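Local coordinates for insecticidal crystal protein Cry7Cal (Bacillus thuringiensis, PDB 5ZI1) that is an insecticidal toxin active against locusts that probably acts by binding receptors, this chain being the three-domain toxin part of a longer protein, at residues R45-N50 against A148-F153; L80-G85 against E121-F126. All coordinates share one frame; numbering follows the deposited sequence.

Interaction 1 (R45-N50 against A148-F153); sequences RLLWPN and ANLHLF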
loop_
_atom_site.group_PDB
_atom_site.type_symbol
_atom_site.label_atom_id
_atom_site.label_comp_id
_atom_site.label_asym_id
_atom_site.label_seq_id
_atom_site.Cartn_x
_atom_site.Cartn_y
_atom_site.Cartn_z
ATOM N N ARG A 45 3.564 -0.667 22.548
ATOM C CA ARG A 45 3.864 -2.092 22.656
ATOM C C ARG A 45 4.315 -2.658 21.320
ATOM O O ARG A 45 5.230 -3.486 21.272
ATOM C CB ARG A 45 2.658 -2.855 23.199
ATOM C CG ARG A 45 2.546 -2.725 24.705
ATOM C CD ARG A 45 1.152 -2.994 25.208
ATOM N NE ARG A 45 1.010 -2.615 26.615
ATOM C CZ ARG A 45 -0.127 -2.703 27.302
ATOM N NH1 ARG A 45 -1.226 -3.160 26.712
ATOM N NH2 ARG A 45 -0.167 -2.332 28.580
ATOM N N LEU A 46 3.718 -2.199 20.218
ATOM C CA LEU A 46 4.135 -2.698 18.911
ATOM C C LEU A 46 5.541 -2.248 18.571
ATOM O O LEU A 46 6.377 -3.063 18.163
ATOM C CB LEU A 46 3.175 -2.244 17.823
ATOM C CG LEU A 46 1.916 -3.085 17.693
ATOM C CD1 LEU A 46 0.961 -2.440 16.703
ATOM C CD2 LEU A 46 2.322 -4.506 17.266
ATOM N N LEU A 47 5.822 -0.947 18.735
ATOM C CA LEU A 47 7.085 -0.382 18.277
ATOM C C LEU A 47 8.228 -0.666 19.244
ATOM O O LEU A 47 9.383 -0.749 18.822
ATOM C CB LEU A 47 6.935 1.132 18.054
ATOM C CG LEU A 47 6.213 1.579 16.772
ATOM C CD1 LEU A 47 5.934 3.093 16.748
ATOM C CD2 LEU A 47 7.027 1.186 15.568
ATOM N N TRP A 48 7.940 -0.777 20.533
ATOM C CA TRP A 48 8.943 -1.100 21.541
ATOM C C TRP A 48 8.455 -2.282 22.366
ATOM O O TRP A 48 8.076 -2.116 23.534
ATOM C CB TRP A 48 9.223 0.089 22.456
ATOM C CG TRP A 48 9.946 1.238 21.831
ATOM C CD1 TRP A 48 11.291 1.395 21.722
ATOM C CD2 TRP A 48 9.355 2.424 21.282
ATOM N NE1 TRP A 48 11.586 2.608 21.130
ATOM C CE2 TRP A 48 10.410 3.254 20.847
ATOM C CE3 TRP A 48 8.041 2.859 21.108
ATOM C CZ2 TRP A 48 10.187 4.492 20.249
ATOM C CZ3 TRP A 48 7.822 4.097 20.515
ATOM C CH2 TRP A 48 8.885 4.892 20.094
ATOM N N PRO A 49 8.450 -3.491 21.789
ATOM C CA PRO A 49 8.019 -4.674 22.553
ATOM C C PRO A 49 8.857 -4.830 23.812
ATOM O O PRO A 49 10.085 -4.749 23.774
ATOM C CB PRO A 49 8.243 -5.844 21.579
ATOM C CG PRO A 49 8.336 -5.220 20.227
ATOM C CD PRO A 49 8.909 -3.838 20.436
ATOM N N ASN A 50 8.177 -5.028 24.938
ATOM C CA ASN A 50 8.836 -5.132 26.238
ATOM C C ASN A 50 9.793 -3.972 26.481
ATOM O O ASN A 50 10.826 -4.130 27.132
ATOM C CB ASN A 50 9.548 -6.478 26.378
ATOM C CG ASN A 50 8.576 -7.639 26.276
ATOM O OD1 ASN A 50 7.911 -7.990 27.260
ATOM N ND2 ASN A 50 8.442 -8.207 25.070
ATOM N N ALA A 148 8.781 9.525 11.941
ATOM C CA ALA A 148 8.033 10.591 11.299
ATOM C C ALA A 148 6.551 10.418 11.570
ATOM O O ALA A 148 5.846 11.367 11.948
ATOM C CB ALA A 148 8.316 10.585 9.796
ATOM N N ASN A 149 6.070 9.186 11.410
ATOM C CA ASN A 149 4.662 8.913 11.620
ATOM C C ASN A 149 4.232 9.273 13.033
ATOM O O ASN A 149 3.193 9.915 13.238
ATOM C CB ASN A 149 4.379 7.442 11.330
ATOM C CG ASN A 149 2.943 7.124 11.491
ATOM O OD1 ASN A 149 2.100 7.621 10.735
ATOM N ND2 ASN A 149 2.630 6.349 12.507
ATOM N N LEU A 150 5.017 8.869 14.033
ATOM C CA LEU A 150 4.648 9.189 15.410
ATOM C C LEU A 150 4.611 10.695 15.642
ATOM O O LEU A 150 3.742 11.194 16.363
ATOM C CB LEU A 150 5.621 8.531 16.385
ATOM C CG LEU A 150 5.646 7.001 16.433
ATOM C CD1 LEU A 150 6.647 6.555 17.482
ATOM C CD2 LEU A 150 4.262 6.437 16.728
ATOM N N HIS A 151 5.553 11.432 15.048
ATOM C CA HIS A 151 5.619 12.879 15.250
ATOM C C HIS A 151 4.362 13.548 14.721
ATOM O O HIS A 151 3.722 14.338 15.421
ATOM C CB HIS A 151 6.867 13.440 14.555
ATOM C CG HIS A 151 7.147 14.882 14.866
ATOM N ND1 HIS A 151 7.996 15.655 14.102
ATOM C CD2 HIS A 151 6.704 15.686 15.864
ATOM C CE1 HIS A 151 8.058 16.872 14.614
ATOM N NE2 HIS A 151 7.290 16.913 15.688
ATOM N N LEU A 152 3.979 13.218 13.486
ATOM C CA LEU A 152 2.780 13.801 12.893
ATOM C C LEU A 152 1.548 13.496 13.731
ATOM O O LEU A 152 0.687 14.371 13.943
ATOM C CB LEU A 152 2.600 13.273 11.469
ATOM C CG LEU A 152 3.696 13.797 10.551
ATOM C CD1 LEU A 152 3.557 13.227 9.163
ATOM C CD2 LEU A 152 3.601 15.303 10.541
ATOM N N PHE A 153 1.456 12.256 14.223
ATOM C CA PHE A 153 0.327 11.851 15.042
ATOM C C PHE A 153 0.336 12.559 16.386
ATOM O O PHE A 153 -0.719 12.979 16.883
ATOM C CB PHE A 153 0.349 10.340 15.243
ATOM C CG PHE A 153 -0.586 9.873 16.303
ATOM C CD1 PHE A 153 -1.956 10.017 16.141
ATOM C CD2 PHE A 153 -0.105 9.316 17.470
ATOM C CE1 PHE A 153 -2.829 9.601 17.123
ATOM C CE2 PHE A 153 -0.981 8.892 18.454
ATOM C CZ PHE A 153 -2.341 9.038 18.281
#
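Leu-47 and Leu-150 form the closest backbone pair, with CA atoms 10.3 Å apart, so the gap is bridged by side chains alone. Leu-47 is the last residue of helix 33-47. Trp-48 follows it and is the first residue to leave helical geometry. Residues 148-153 lie within helix 141-165. Leu-47 and Leu-150 point at each other and meet tip to tip. Leu-47 CD1 enters the fork of the Leu-150 side chain. It lies 3.6 Å from Leu-150 CD1 and 3.7 Å from Leu-150 CD2, so one methyl touches both branches. Leu-150 CG is slightly farther from Leu-47 CD1, at 3.9 Å. In both leucines CG stands opposite the carbonyl carbon (chi1 -77° for Leu-47 and -65° for Leu-150), and each chain runs on extended towards its partner.

Trp-48 leaves its backbone across the direction of the contact, yet the benzo end of its indole reaches Leu-150. Trp-48 CH2 is 3.8 Å from Leu-150 CD1, and Trp-48 CZ3 is 4.1 Å from the same methyl. The methyl meets the ring obliquely. Leu-150 CD1 therefore packs against Leu-47 and the indole at once. The contact is wholly apolar and buried. At the other end of the indole, Trp-48 NE1 makes a weak hydrogen bond to Asn-53 OD1, and the ring also meets Trp-56. Phe-24 of helix 13-26 and Leu-90 of helix 73-101 cover further parts of Leu-150.

The break after Leu-47 separates helix 33-47 from helix 54-67. It is consistent with the interrupted second helix of three-domain Cry toxins. The packing here is that of their N-terminal helical bundle, in which outer helices surround a central one, here probably helix 141-165.

Interaction 2 (L80-G85 against E121-F126); sequences LSELEG and ENLFKF
Glu-82, Gly-85, Leu-123 and Phe-126 meet in an antiparallel helical hairpin, made by the consecutive helices 73-101 and 107-127. The axes of the two short segments come within 10.5 Å and run at 170° to each other. Gly-85 and Leu-123 are the nearest backbone pair. Leu-123 points toward the facing helix. Its CD2 methyl lies on the peptide carbon and oxygen of Gly-85, with Leu-123 CD2 at 3.5 Å from both Gly-85 C and Gly-85 O. Leu-123 also touches Leu-86 and Ala-89 farther along helix 73-101.

Nearer the surface, Glu-82 and Phe-126 cross at about a right angle. The Glu-82 chain bends at chi2 (-92°) and brings its carboxylate to the CD1 and CE1 atoms of the Phe-126 ring. The two planes are 75° apart. Glu-82 OE1 lies at the ring edge and in its plane, 3.7 Å from Phe-126 CE1. Glu-82 OE2 is closer, 3.1 Å from the same carbon, but approaches obliquely. The slightly positive ring hydrogens probably favour this placing of a carboxylate.

A water ties the same two residues together. It donates to Glu-82 OE2 at 2.7 Å and to the Phe-126 backbone O at 2.9 Å, using both its hydrogens. Ser-130 OG adds a weak hydrogen bond to Glu-82 OE2.

Elsewhere on helix 107-127, Lys-125 NZ forms a salt bridge 2.7 Å from Glu-121 OE1, on the syn lone pair of that oxygen. The two residues are four apart, so the bridge lies within one helix.

The contact runs from the Leu-123 methyl on the Gly-85 backbone to a water-bridged edge at Glu-82 and Phe-126. It joins two neighbouring helices of the N-terminal bundle of three-domain Cry toxins.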
loop_
_atom_site.group_PDB
_atom_site.type_symbol
_atom_site.label_atom_id
_atom_site.label_comp_id
_atom_site.label_asym_id
_atom_site.label_seq_id
_atom_site.Cartn_x
_atom_site.Cartn_y
_atom_site.Cartn_z
ATOM N N LEU A 80 19.440 4.670 18.005
ATOM C CA LEU A 80 18.783 3.868 19.035
ATOM C C LEU A 80 18.645 4.640 20.336
ATOM O O LEU A 80 17.638 4.515 21.039
ATOM C CB LEU A 80 19.569 2.575 19.274
ATOM C CG LEU A 80 19.439 1.507 18.201
ATOM C CD1 LEU A 80 20.393 0.335 18.466
ATOM C CD2 LEU A 80 17.978 1.026 18.113
ATOM N N SER A 81 19.656 5.432 20.677
ATOM C CA SER A 81 19.634 6.199 21.916
ATOM C C SER A 81 18.541 7.269 21.890
ATOM O O SER A 81 17.861 7.492 22.900
ATOM C CB SER A 81 21.023 6.808 22.141
ATOM O OG SER A 81 20.987 7.931 22.996
ATOM N N GLU A 82 18.353 7.938 20.746
ATOM C CA GLU A 82 17.224 8.858 20.607
ATOM C C GLU A 82 15.902 8.114 20.591
ATOM O O GLU A 82 14.901 8.630 21.102
ATOM C CB GLU A 82 17.344 9.679 19.331
ATOM C CG GLU A 82 18.687 10.321 19.167
ATOM C CD GLU A 82 18.708 11.711 19.738
ATOM O OE1 GLU A 82 18.134 11.910 20.839
ATOM O OE2 GLU A 82 19.289 12.609 19.078
ATOM N N LEU A 83 15.875 6.904 20.013
ATOM C CA LEU A 83 14.631 6.142 20.011
ATOM C C LEU A 83 14.227 5.764 21.426
ATOM O O LEU A 83 13.039 5.793 21.770
ATOM C CB LEU A 83 14.756 4.910 19.116
ATOM C CG LEU A 83 14.799 5.210 17.608
ATOM C CD1 LEU A 83 15.196 3.976 16.810
ATOM C CD2 LEU A 83 13.459 5.754 17.098
ATOM N N GLU A 84 15.197 5.463 22.284
ATOM C CA GLU A 84 14.831 5.128 23.655
ATOM C C GLU A 84 14.349 6.366 24.402
ATOM O O GLU A 84 13.384 6.295 25.169
ATOM C CB GLU A 84 16.001 4.444 24.373
ATOM N N GLY A 85 14.976 7.519 24.166
ATOM C CA GLY A 85 14.452 8.746 24.741
ATOM C C GLY A 85 13.043 9.039 24.261
ATOM O O GLY A 85 12.169 9.417 25.046
ATOM N N GLU A 121 7.360 16.815 21.900
ATOM C CA GLU A 121 7.373 17.241 20.506
ATOM C C GLU A 121 8.713 17.865 20.137
ATOM O O GLU A 121 9.180 17.708 19.002
ATOM C CB GLU A 121 6.206 18.206 20.256
ATOM C CG GLU A 121 5.854 18.389 18.781
ATOM C CD GLU A 121 6.777 19.379 18.058
ATOM O OE1 GLU A 121 7.240 20.341 18.718
ATOM O OE2 GLU A 121 7.039 19.188 16.841
ATOM N N ASN A 122 9.355 18.557 21.089
ATOM C CA ASN A 122 10.703 19.047 20.856
ATOM C C ASN A 122 11.694 17.898 20.695
ATOM O O ASN A 122 12.617 17.997 19.879
ATOM C CB ASN A 122 11.123 19.993 21.988
ATOM C CG ASN A 122 10.520 21.419 21.840
ATOM O OD1 ASN A 122 10.083 21.822 20.759
ATOM N ND2 ASN A 122 10.507 22.168 22.931
ATOM N N LEU A 123 11.511 16.786 21.424
ATOM C CA LEU A 123 12.407 15.652 21.225
ATOM C C LEU A 123 12.356 15.168 19.783
ATOM O O LEU A 123 13.393 14.869 19.184
ATOM C CB LEU A 123 12.083 14.503 22.185
ATOM C CG LEU A 123 13.156 13.388 22.214
ATOM C CD1 LEU A 123 14.539 14.011 22.366
ATOM C CD2 LEU A 123 12.936 12.384 23.333
ATOM N N PHE A 124 11.164 15.104 19.197
ATOM C CA PHE A 124 11.081 14.716 17.793
ATOM C C PHE A 124 11.861 15.690 16.913
ATOM O O PHE A 124 12.666 15.272 16.076
ATOM C CB PHE A 124 9.612 14.610 17.356
ATOM C CG PHE A 124 8.953 13.287 17.725
ATOM C CD1 PHE A 124 9.128 12.161 16.937
ATOM C CD2 PHE A 124 8.163 13.182 18.858
ATOM C CE1 PHE A 124 8.523 10.949 17.271
ATOM C CE2 PHE A 124 7.547 11.987 19.199
ATOM C CZ PHE A 124 7.730 10.864 18.409
ATOM N N LYS A 125 11.660 16.999 17.108
ATOM C CA LYS A 125 12.446 17.974 16.352
ATOM C C LYS A 125 13.931 17.714 16.517
ATOM O O LYS A 125 14.667 17.611 15.530
ATOM C CB LYS A 125 12.113 19.388 16.784
ATOM C CG LYS A 125 10.757 19.843 16.380
ATOM C CD LYS A 125 10.467 21.193 17.027
ATOM C CE LYS A 125 9.095 21.695 16.624
ATOM N NZ LYS A 125 8.526 22.495 17.739
ATOM N N PHE A 126 14.382 17.561 17.760
ATOM C CA PHE A 126 15.793 17.268 18.002
ATOM C C PHE A 126 16.202 15.911 17.431
ATOM O O PHE A 126 17.312 15.767 16.905
ATOM C CB PHE A 126 16.087 17.328 19.504
ATOM C CG PHE A 126 17.510 16.999 19.859
ATOM C CD1 PHE A 126 17.883 15.690 20.156
ATOM C CD2 PHE A 126 18.477 17.981 19.888
ATOM C CE1 PHE A 126 19.195 15.386 20.479
ATOM C CE2 PHE A 126 19.791 17.680 20.216
ATOM C CZ PHE A 126 20.143 16.389 20.512
HETATM O O HOH W 1 19.704 14.214 16.971
#

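Both contacts lie in the N-terminal helical domain, with centres about 12 Å apart. Along the chain, interaction 2 is nested within the loop that interaction 1 closes. Helix 107-127 of interaction 2 is followed directly by helix 141-165 of interaction 1. Interaction 1 is buried, whereas interaction 2 is at the surface. They touch through several residues. His-151 NE2 lies 2.6 Å from Glu-121 OE2, a probable hydrogen bond. The rings of His-151 and Phe-124 meet nearly parallel, and Phe-124 also packs on Leu-150. Trp-48 reaches the backbone of Leu-83. Together they connect four helices of the bundle, 33-47, 73-101, 107-127 and 141-165, in what is probably the pore-forming domain, as in related Cry toxins.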